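Local coordinates for phosphate-specific transport system accessory protein PhoU homolog (PDB 4Q25), which probably helps to regulate phosphate uptake, working as an all-helical homodimer that is an accessory protein of the phosphate-specific transport (Pst) system, at residues A[90-95]-A[216-221]; A[141-146]-A[153-158]. One frame throughout, in Å; residues are numbered along the deposited sequence.

Overall arrangement
From the first modelled residues the chain runs through helices 15-45, 49-56 and 59-78 before helix 84-120 supplies residues 90-95 of contact 1. Contact 2 comes next: helix 127-149 and helix 153-183 are neighbours in sequence, and their residues 141-146 and 153-158 close a short loop around the turn between them. Only then does helix 188-220 bring residues 216-221 back to 90-95, so contact 1 closes a much larger, largely helical loop in which contact 2 is nested. The centres are about 13 Å apart. Ile216 and Val219 pack on Ala153, Ala156 and Leu157, joining the final helix to the hairpin, while contact 1 holds it to helix 84-120.

Contact 1. Residues A[90-95]-A[216-221]; sequences IISISK and IYLVRG
In an antiparallel helix pair of the PhoU helix bundle, Ile91 and Ser92 of helix 84-120 meet Tyr217 and Leu218 near the end of helix 188-220. The axes of the two short segments run at 173° and approach to 9.9 Å, with the CA atoms of Ser92 and Leu218 6.7 Å apart. Serine suits this close spot, being small and able to satisfy its hydroxyl on the backbone: Arg88 O is the strongest partner of Ser92 OG, and Leu214 O of helix 188-220 is also within hydrogen-bonding distance, so the one hydrogen must be shared or alternate. The same oxygen lies 3.7 Å from Leu218 CB, the root of the leucine side chain. On the side facing the second subunit, Ile91 and Tyr217 cross at about a right angle, Ile91 CG2 being 4.3 Å from Tyr217 CE2. Val74 of that subunit packs on both, and Asp70 of the same subunit forms a salt bridge with Lys95. With CG anti to the backbone N (chi1 154°), the long flat Tyr217 ring spans to helix 84-120; its OH lies 3.9 Å from Ile91 CD1, and Ser92 OG sits in the ring plane, at the edge, 3.7 Å from Tyr217 CD2.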
# COMPACT_ATOMS: atom_id res chain seq x y z
N ILE A 90 5.68 -3.80 20.84
CA ILE A 90 6.70 -3.36 19.89
C ILE A 90 6.34 -3.81 18.46
O ILE A 90 6.48 -3.05 17.51
CB ILE A 90 8.07 -3.96 20.22
CG1 ILE A 90 8.55 -3.48 21.59
CG2 ILE A 90 9.11 -3.61 19.15
CD1 ILE A 90 8.88 -2.02 21.64
N ILE A 91 5.90 -5.04 18.32
CA ILE A 91 5.51 -5.55 17.02
C ILE A 91 4.31 -4.80 16.46
O ILE A 91 4.25 -4.56 15.26
CB ILE A 91 5.24 -7.06 17.08
CG1 ILE A 91 6.57 -7.80 17.27
CG2 ILE A 91 4.51 -7.55 15.83
CD1 ILE A 91 6.45 -9.32 17.35
N SER A 92 3.35 -4.48 17.31
CA SER A 92 2.17 -3.74 16.90
C SER A 92 2.56 -2.33 16.50
O SER A 92 1.97 -1.75 15.60
CB SER A 92 1.13 -3.69 18.03
OG SER A 92 0.49 -4.95 18.11
N ILE A 93 3.56 -1.78 17.17
CA ILE A 93 4.00 -0.45 16.84
C ILE A 93 4.71 -0.43 15.48
O ILE A 93 4.38 0.40 14.61
CB ILE A 93 4.90 0.13 17.92
CG1 ILE A 93 4.05 0.51 19.13
CG2 ILE A 93 5.64 1.35 17.40
CD1 ILE A 93 4.84 0.90 20.37
N SER A 94 5.66 -1.32 15.28
CA SER A 94 6.45 -1.26 14.07
C SER A 94 5.60 -1.56 12.84
O SER A 94 5.81 -0.99 11.81
CB SER A 94 7.68 -2.17 14.14
OG SER A 94 7.31 -3.51 14.00
N LYS A 95 4.62 -2.44 12.95
CA LYS A 95 3.75 -2.70 11.82
C LYS A 95 2.77 -1.56 11.60
O LYS A 95 2.40 -1.28 10.48
CB LYS A 95 3.00 -4.02 11.98
CG LYS A 95 3.92 -5.20 11.78
CD LYS A 95 3.20 -6.52 11.72
CE LYS A 95 4.22 -7.63 11.44
NZ LYS A 95 3.57 -8.92 11.70
N ILE A 216 -6.02 -5.80 18.43
CA ILE A 216 -6.67 -7.02 18.87
C ILE A 216 -5.59 -8.03 19.27
O ILE A 216 -5.60 -8.55 20.40
CB ILE A 216 -7.57 -7.58 17.75
CG1 ILE A 216 -8.86 -6.76 17.68
CG2 ILE A 216 -7.89 -9.04 18.00
CD1 ILE A 216 -9.70 -7.02 16.45
N TYR A 217 -4.68 -8.28 18.34
CA TYR A 217 -3.55 -9.18 18.56
C TYR A 217 -2.78 -8.78 19.81
O TYR A 217 -2.47 -9.61 20.63
CB TYR A 217 -2.64 -9.21 17.31
CG TYR A 217 -1.20 -9.57 17.56
CD1 TYR A 217 -0.77 -10.90 17.56
CD2 TYR A 217 -0.26 -8.57 17.78
CE1 TYR A 217 0.56 -11.21 17.78
CE2 TYR A 217 1.08 -8.88 18.00
CZ TYR A 217 1.48 -10.19 18.00
OH TYR A 217 2.80 -10.48 18.24
N LEU A 218 -2.51 -7.49 19.94
CA LEU A 218 -1.87 -6.95 21.13
C LEU A 218 -2.62 -7.34 22.40
O LEU A 218 -2.00 -7.82 23.37
CB LEU A 218 -1.80 -5.42 21.01
CG LEU A 218 -0.94 -4.57 21.95
CD1 LEU A 218 -1.14 -3.10 21.61
CD2 LEU A 218 -1.25 -4.78 23.42
N VAL A 219 -3.94 -7.13 22.41
CA VAL A 219 -4.72 -7.30 23.64
C VAL A 219 -5.08 -8.76 23.87
O VAL A 219 -4.64 -9.34 24.84
CB VAL A 219 -5.96 -6.37 23.66
CG1 VAL A 219 -6.90 -6.72 24.81
CG2 VAL A 219 -5.53 -4.92 23.78
N ARG A 220 -5.86 -9.36 22.96
CA ARG A 220 -6.27 -10.76 23.08
C ARG A 220 -5.08 -11.72 23.09
O ARG A 220 -5.20 -12.87 23.51
CB ARG A 220 -7.23 -11.17 21.95
CG ARG A 220 -8.71 -11.15 22.32
CD ARG A 220 -9.51 -12.11 21.43
NE ARG A 220 -10.96 -12.07 21.67
CZ ARG A 220 -11.87 -12.85 21.06
NH1 ARG A 220 -11.49 -13.76 20.16
NH2 ARG A 220 -13.16 -12.72 21.35
N GLY A 221 -3.93 -11.25 22.62
CA GLY A 221 -2.75 -12.09 22.55
C GLY A 221 -2.64 -12.74 21.19
O GLY A 221 -1.55 -13.14 20.77

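Contact 2. Residues A[141-146]-A[153-158]; sequences VQEALD and ADLALS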
# COMPACT_ATOMS: atom_id res chain seq x y z
N VAL A 141 -9.72 6.02 11.59
CA VAL A 141 -8.34 6.27 12.00
C VAL A 141 -8.26 6.74 13.45
O VAL A 141 -7.49 6.16 14.21
CB VAL A 141 -7.63 7.29 11.08
CG1 VAL A 141 -6.30 7.74 11.69
CG2 VAL A 141 -7.37 6.68 9.73
N GLN A 142 -9.01 7.78 13.82
CA GLN A 142 -9.12 8.24 15.23
C GLN A 142 -9.39 7.06 16.16
O GLN A 142 -8.73 6.90 17.17
CB GLN A 142 -10.26 9.23 15.48
CG GLN A 142 -10.54 10.31 14.44
CD GLN A 142 -11.73 11.21 14.83
OE1 GLN A 142 -12.10 11.27 16.02
NE2 GLN A 142 -12.34 11.91 13.83
N GLU A 143 -10.35 6.22 15.80
CA GLU A 143 -10.81 5.14 16.66
C GLU A 143 -9.75 4.07 16.83
O GLU A 143 -9.49 3.61 17.95
CB GLU A 143 -12.14 4.54 16.15
CG GLU A 143 -13.35 5.45 16.42
CD GLU A 143 -14.68 4.89 15.93
OE1 GLU A 143 -14.75 4.23 14.89
OE2 GLU A 143 -15.69 5.15 16.58
N ALA A 144 -9.13 3.66 15.73
CA ALA A 144 -8.02 2.72 15.81
C ALA A 144 -6.90 3.26 16.72
O ALA A 144 -6.34 2.51 17.51
CB ALA A 144 -7.48 2.42 14.44
N LEU A 145 -6.59 4.56 16.62
CA LEU A 145 -5.57 5.16 17.47
C LEU A 145 -6.05 5.23 18.90
O LEU A 145 -5.29 4.92 19.82
CB LEU A 145 -5.20 6.57 17.02
CG LEU A 145 -4.55 6.62 15.63
CD1 LEU A 145 -4.35 8.06 15.18
CD2 LEU A 145 -3.23 5.89 15.66
N ASP A 146 -7.30 5.64 19.10
CA ASP A 146 -7.85 5.66 20.45
C ASP A 146 -7.82 4.22 21.03
O ASP A 146 -7.52 4.03 22.18
CB ASP A 146 -9.26 6.32 20.48
CG ASP A 146 -9.95 6.20 21.86
OD1 ASP A 146 -9.58 6.92 22.82
OD2 ASP A 146 -10.88 5.37 21.97
N ALA A 153 -9.71 -3.55 22.76
CA ALA A 153 -9.97 -4.41 21.62
C ALA A 153 -11.45 -4.53 21.26
O ALA A 153 -11.78 -5.16 20.26
CB ALA A 153 -9.37 -5.79 21.84
N ASP A 154 -12.32 -3.92 22.05
CA ASP A 154 -13.76 -3.87 21.72
C ASP A 154 -13.96 -2.82 20.63
O ASP A 154 -14.50 -3.12 19.59
CB ASP A 154 -14.62 -3.49 22.95
CG ASP A 154 -14.18 -4.19 24.23
OD1 ASP A 154 -13.77 -5.37 24.16
OD2 ASP A 154 -14.23 -3.54 25.31
N LEU A 155 -13.52 -1.59 20.89
CA LEU A 155 -13.57 -0.52 19.92
C LEU A 155 -12.90 -0.96 18.62
O LEU A 155 -13.47 -0.84 17.53
CB LEU A 155 -12.85 0.71 20.46
CG LEU A 155 -12.88 1.93 19.55
CD1 LEU A 155 -14.30 2.19 19.04
CD2 LEU A 155 -12.34 3.16 20.26
N ALA A 156 -11.71 -1.53 18.77
CA ALA A 156 -10.90 -1.98 17.66
C ALA A 156 -11.67 -2.91 16.78
O ALA A 156 -11.57 -2.82 15.54
CB ALA A 156 -9.65 -2.68 18.16
N LEU A 157 -12.44 -3.80 17.41
CA LEU A 157 -13.20 -4.78 16.64
C LEU A 157 -14.21 -4.11 15.73
O LEU A 157 -14.38 -4.50 14.57
CB LEU A 157 -13.91 -5.80 17.55
CG LEU A 157 -14.87 -6.78 16.86
CD1 LEU A 157 -14.21 -7.46 15.66
CD2 LEU A 157 -15.41 -7.83 17.84
N SER A 158 -14.89 -3.09 16.25
CA SER A 158 -15.95 -2.42 15.50
C SER A 158 -15.39 -1.61 14.32
O SER A 158 -15.96 -1.61 13.23
CB SER A 158 -16.76 -1.53 16.42
OG SER A 158 -15.86 -0.81 17.23
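Leu155 in the first turn of helix 153-183 reaches across to Glu143 and Asp146 of helix 127-149, and all the direct contacts between residues 141-146 and 153-158 pass through this one leucine. The packing is van der Waals in kind. Because CG stands anti to the backbone N (chi1 -178°), the isobutyl group extends toward the neighbouring helix and its two methyls meet different parts of the glutamate. Leu155 CD2 rests 3.7 Å from the carbonyl oxygen Glu143 O, against the backbone itself. The other methyl, Leu155 CD1, lies 4.1 Å from the carboxylate oxygen Glu143 OE2; the glutamate, extended beyond CG, crosses the leucine at about a right angle. A branched side chain is well suited to this double task, and the nearest CA atoms, those of Glu143 and Leu155, are still 7.1 Å apart. Asp146 makes the third such contact, again crossing at about a right angle, and its OD2 comes within a tight 3.2 Å of Leu155 CD2. Both acidic residues are partly exposed, which suits groups that lay carbon and carboxylate against a leucine at the surface.

The polar bonds lead outside the two segments. The charge of Asp146 OD2 is met by a salt bridge to Arg150 NE, one turn later, which probably helps to hold the carboxylate where it is. At the start of the second helix, Leu155 N donates a hydrogen bond to Asp152 OD1.

The hairpin packs on helix 188-220 through Ala153 on Val219, Ala156 on Ala212 and Val141 on Ile204 and Ala208. Leu155 thus packs between the arms, close to the turn, of two sequence-adjacent helices joined by a short connection: a helical hairpin, here part of the PhoU helix bundle.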